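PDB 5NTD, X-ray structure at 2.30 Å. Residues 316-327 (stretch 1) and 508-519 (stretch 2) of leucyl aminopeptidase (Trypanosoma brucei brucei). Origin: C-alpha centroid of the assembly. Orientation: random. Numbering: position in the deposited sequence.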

# COMPACT_ATOMS: atom_id res chain seq x y z
N ALA G 316 -31.63 6.93 4.39
CA ALA G 316 -32.58 8.06 4.45
C ALA G 316 -33.69 7.90 3.41
O ALA G 316 -34.85 8.16 3.67
CB ALA G 316 -31.88 9.39 4.27
N ALA G 317 -33.30 7.49 2.23
CA ALA G 317 -34.26 7.24 1.17
C ALA G 317 -35.21 6.12 1.56
O ALA G 317 -36.41 6.20 1.31
CB ALA G 317 -33.57 6.89 -0.14
N ALA G 318 -34.66 5.08 2.17
CA ALA G 318 -35.46 3.94 2.57
C ALA G 318 -36.56 4.34 3.59
O ALA G 318 -37.72 4.03 3.41
CB ALA G 318 -34.59 2.85 3.16
N VAL G 319 -36.16 5.02 4.66
CA VAL G 319 -37.12 5.45 5.67
C VAL G 319 -38.08 6.50 5.12
O VAL G 319 -39.27 6.50 5.43
CB VAL G 319 -36.47 5.96 6.97
CG1 VAL G 319 -35.67 4.84 7.61
CG2 VAL G 319 -35.62 7.19 6.77
N PHE G 320 -37.57 7.38 4.29
CA PHE G 320 -38.41 8.40 3.67
C PHE G 320 -39.53 7.76 2.87
O PHE G 320 -40.69 8.11 2.99
CB PHE G 320 -37.60 9.32 2.76
CG PHE G 320 -38.42 10.36 2.06
CD1 PHE G 320 -39.18 11.26 2.80
CD2 PHE G 320 -38.43 10.47 0.67
CE1 PHE G 320 -39.93 12.25 2.16
CE2 PHE G 320 -39.17 11.45 0.03
CZ PHE G 320 -39.94 12.34 0.78
N CYS G 321 -39.17 6.81 2.01
CA CYS G 321 -40.14 6.20 1.10
C CYS G 321 -41.08 5.24 1.84
O CYS G 321 -42.24 5.10 1.48
CB CYS G 321 -39.45 5.55 -0.07
SG CYS G 321 -38.62 6.76 -1.15
N GLY G 322 -40.57 4.56 2.84
CA GLY G 322 -41.40 3.70 3.70
C GLY G 322 -42.46 4.53 4.41
O GLY G 322 -43.62 4.16 4.54
N PHE G 323 -42.02 5.69 4.88
CA PHE G 323 -42.90 6.71 5.45
C PHE G 323 -43.97 7.12 4.43
O PHE G 323 -45.15 7.19 4.76
CB PHE G 323 -42.12 7.91 5.89
CG PHE G 323 -42.95 9.00 6.48
CD1 PHE G 323 -43.18 9.06 7.84
CD2 PHE G 323 -43.41 10.04 5.70
CE1 PHE G 323 -43.87 10.12 8.41
CE2 PHE G 323 -44.12 11.10 6.25
CZ PHE G 323 -44.34 11.14 7.61
N LEU G 324 -43.56 7.43 3.21
CA LEU G 324 -44.52 7.86 2.16
C LEU G 324 -45.56 6.79 1.91
O LEU G 324 -46.76 7.08 1.79
CB LEU G 324 -43.86 8.20 0.84
CG LEU G 324 -43.00 9.47 0.83
CD1 LEU G 324 -42.46 9.68 -0.57
CD2 LEU G 324 -43.78 10.69 1.31
N THR G 325 -45.12 5.53 1.86
CA THR G 325 -46.06 4.44 1.63
C THR G 325 -47.07 4.37 2.76
O THR G 325 -48.27 4.19 2.52
CB THR G 325 -45.34 3.12 1.52
OG1 THR G 325 -44.52 3.18 0.35
CG2 THR G 325 -46.35 1.97 1.34
N ALA G 326 -46.60 4.48 3.99
CA ALA G 326 -47.48 4.44 5.16
C ALA G 326 -48.53 5.56 5.07
O ALA G 326 -49.70 5.34 5.45
CB ALA G 326 -46.70 4.57 6.44
N VAL G 327 -48.12 6.75 4.62
CA VAL G 327 -49.05 7.89 4.50
C VAL G 327 -50.05 7.63 3.38
O VAL G 327 -51.27 7.76 3.54
CB VAL G 327 -48.34 9.21 4.24
CG1 VAL G 327 -49.36 10.31 3.94
CG2 VAL G 327 -47.50 9.59 5.44
N GLY G 508 -33.57 0.18 -4.58
CA GLY G 508 -34.75 0.63 -3.85
C GLY G 508 -35.07 -0.25 -2.65
O GLY G 508 -36.21 -0.34 -2.20
N PHE G 509 -34.05 -0.90 -2.10
CA PHE G 509 -34.20 -1.74 -0.89
C PHE G 509 -34.51 -0.87 0.32
O PHE G 509 -33.87 0.14 0.55
CB PHE G 509 -32.90 -2.51 -0.65
CG PHE G 509 -32.91 -3.44 0.54
CD1 PHE G 509 -32.78 -2.95 1.84
CD2 PHE G 509 -32.92 -4.81 0.35
CE1 PHE G 509 -32.72 -3.81 2.92
CE2 PHE G 509 -32.87 -5.67 1.43
CZ PHE G 509 -32.76 -5.18 2.70
N GLY G 510 -35.47 -1.32 1.10
CA GLY G 510 -35.77 -0.72 2.41
C GLY G 510 -37.23 -0.37 2.63
O GLY G 510 -37.82 -0.75 3.65
N PRO G 511 -37.83 0.38 1.70
CA PRO G 511 -39.22 0.80 1.92
C PRO G 511 -40.24 -0.32 2.05
O PRO G 511 -41.03 -0.32 2.97
CB PRO G 511 -39.51 1.65 0.69
CG PRO G 511 -38.18 2.21 0.33
CD PRO G 511 -37.22 1.10 0.59
N ALA G 512 -40.17 -1.29 1.17
CA ALA G 512 -41.09 -2.44 1.21
C ALA G 512 -40.90 -3.26 2.50
O ALA G 512 -41.85 -3.77 3.07
CB ALA G 512 -40.93 -3.33 0.01
N LEU G 513 -39.65 -3.39 2.92
CA LEU G 513 -39.32 -4.04 4.21
C LEU G 513 -40.11 -3.37 5.35
O LEU G 513 -40.77 -4.03 6.13
CB LEU G 513 -37.82 -3.94 4.51
CG LEU G 513 -37.32 -4.43 5.88
CD1 LEU G 513 -37.61 -5.91 6.05
CD2 LEU G 513 -35.84 -4.17 5.97
N LEU G 514 -40.02 -2.05 5.40
CA LEU G 514 -40.73 -1.28 6.41
C LEU G 514 -42.28 -1.46 6.29
O LEU G 514 -42.97 -1.62 7.28
CB LEU G 514 -40.40 0.20 6.32
CG LEU G 514 -39.00 0.61 6.71
CD1 LEU G 514 -38.77 2.09 6.44
CD2 LEU G 514 -38.75 0.31 8.19
N THR G 515 -42.77 -1.39 5.06
CA THR G 515 -44.18 -1.51 4.83
C THR G 515 -44.68 -2.84 5.40
O THR G 515 -45.68 -2.88 6.11
CB THR G 515 -44.52 -1.40 3.35
OG1 THR G 515 -44.13 -0.10 2.89
CG2 THR G 515 -46.03 -1.56 3.12
N GLU G 516 -43.94 -3.90 5.12
CA GLU G 516 -44.30 -5.23 5.56
C GLU G 516 -44.18 -5.33 7.07
O GLU G 516 -45.04 -5.92 7.75
CB GLU G 516 -43.47 -6.27 4.85
CG GLU G 516 -43.72 -7.70 5.30
CD GLU G 516 -45.16 -8.19 5.05
OE1 GLU G 516 -45.83 -7.66 4.13
OE2 GLU G 516 -45.61 -9.08 5.81
N TYR G 517 -43.13 -4.73 7.62
CA TYR G 517 -42.94 -4.69 9.08
C TYR G 517 -44.15 -3.98 9.77
O TYR G 517 -44.74 -4.50 10.74
CB TYR G 517 -41.60 -4.02 9.47
CG TYR G 517 -41.39 -3.79 10.97
CD1 TYR G 517 -41.04 -4.83 11.80
CD2 TYR G 517 -41.63 -2.56 11.54
CE1 TYR G 517 -40.92 -4.64 13.18
CE2 TYR G 517 -41.52 -2.35 12.91
CZ TYR G 517 -41.17 -3.39 13.72
OH TYR G 517 -41.05 -3.18 15.08
N PHE G 518 -44.50 -2.83 9.25
CA PHE G 518 -45.66 -2.05 9.78
C PHE G 518 -46.99 -2.86 9.71
O PHE G 518 -47.77 -2.86 10.63
CB PHE G 518 -45.86 -0.74 9.03
CG PHE G 518 -44.73 0.22 9.14
CD1 PHE G 518 -43.90 0.23 10.23
CD2 PHE G 518 -44.53 1.16 8.14
CE1 PHE G 518 -42.84 1.14 10.32
CE2 PHE G 518 -43.50 2.07 8.22
CZ PHE G 518 -42.65 2.07 9.32
N ARG G 519 -47.16 -3.58 8.61
CA ARG G 519 -48.34 -4.42 8.37
C ARG G 519 -48.60 -5.44 9.48
O ARG G 519 -49.75 -5.67 9.83
CB ARG G 519 -48.23 -5.20 7.06
CG ARG G 519 -49.19 -4.78 5.97
CD ARG G 519 -48.72 -5.09 4.55
NE ARG G 519 -48.40 -6.49 4.28
CZ ARG G 519 -49.25 -7.42 3.86
NH1 ARG G 519 -50.54 -7.18 3.68
NH2 ARG G 519 -48.77 -8.65 3.61
O HOH W 1 -42.89 1.07 0.70

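The helix of residues 316-327 packs against the helix of residues 511-519 and the turn that leads into it, with axes 8.0 Å apart at closest approach and crossing at -46°. No direct hydrogen bond joins the two stretches; the backbones come close where the residues are small. Ala318 meets the turn, its CB lying 3.8 Å from Gly510 CA. A CB on Gly510 would fall 2.4 Å from that of Ala318, and the backbone angles of Gly510 themselves call for glycine. Ala318 O, already accepting the helical bond from Gly322 N, is 3.6 Å from Pro511 CG. One residue on, the CA-to-CB bond of Val319 points away, yet its CA still lies 3.8 Å from Leu514 CD1. Cys321 adds an apolar contact, CB to Pro511 CG at 3.6 Å. The helices come closest in backbone register at Gly322, whose CA is 4.0 Å from Pro511 CA; a CB here would point toward the second helix and clash with Leu514 CD1 at 2.6 Å. Gly322 O approaches the edge of the Phe518 ring, 4.2 Å from CE2. At Thr325, CG2 sits 3.4 Å from Thr515 OG1, while water 1 bridges the two hydroxyls, hydrogen-bonded to Thr325 OG1 (2.7 Å) and Thr515 OG1 (2.8 Å). Ala326 CB closes the contact, 4.4 Å from Phe518 CD2.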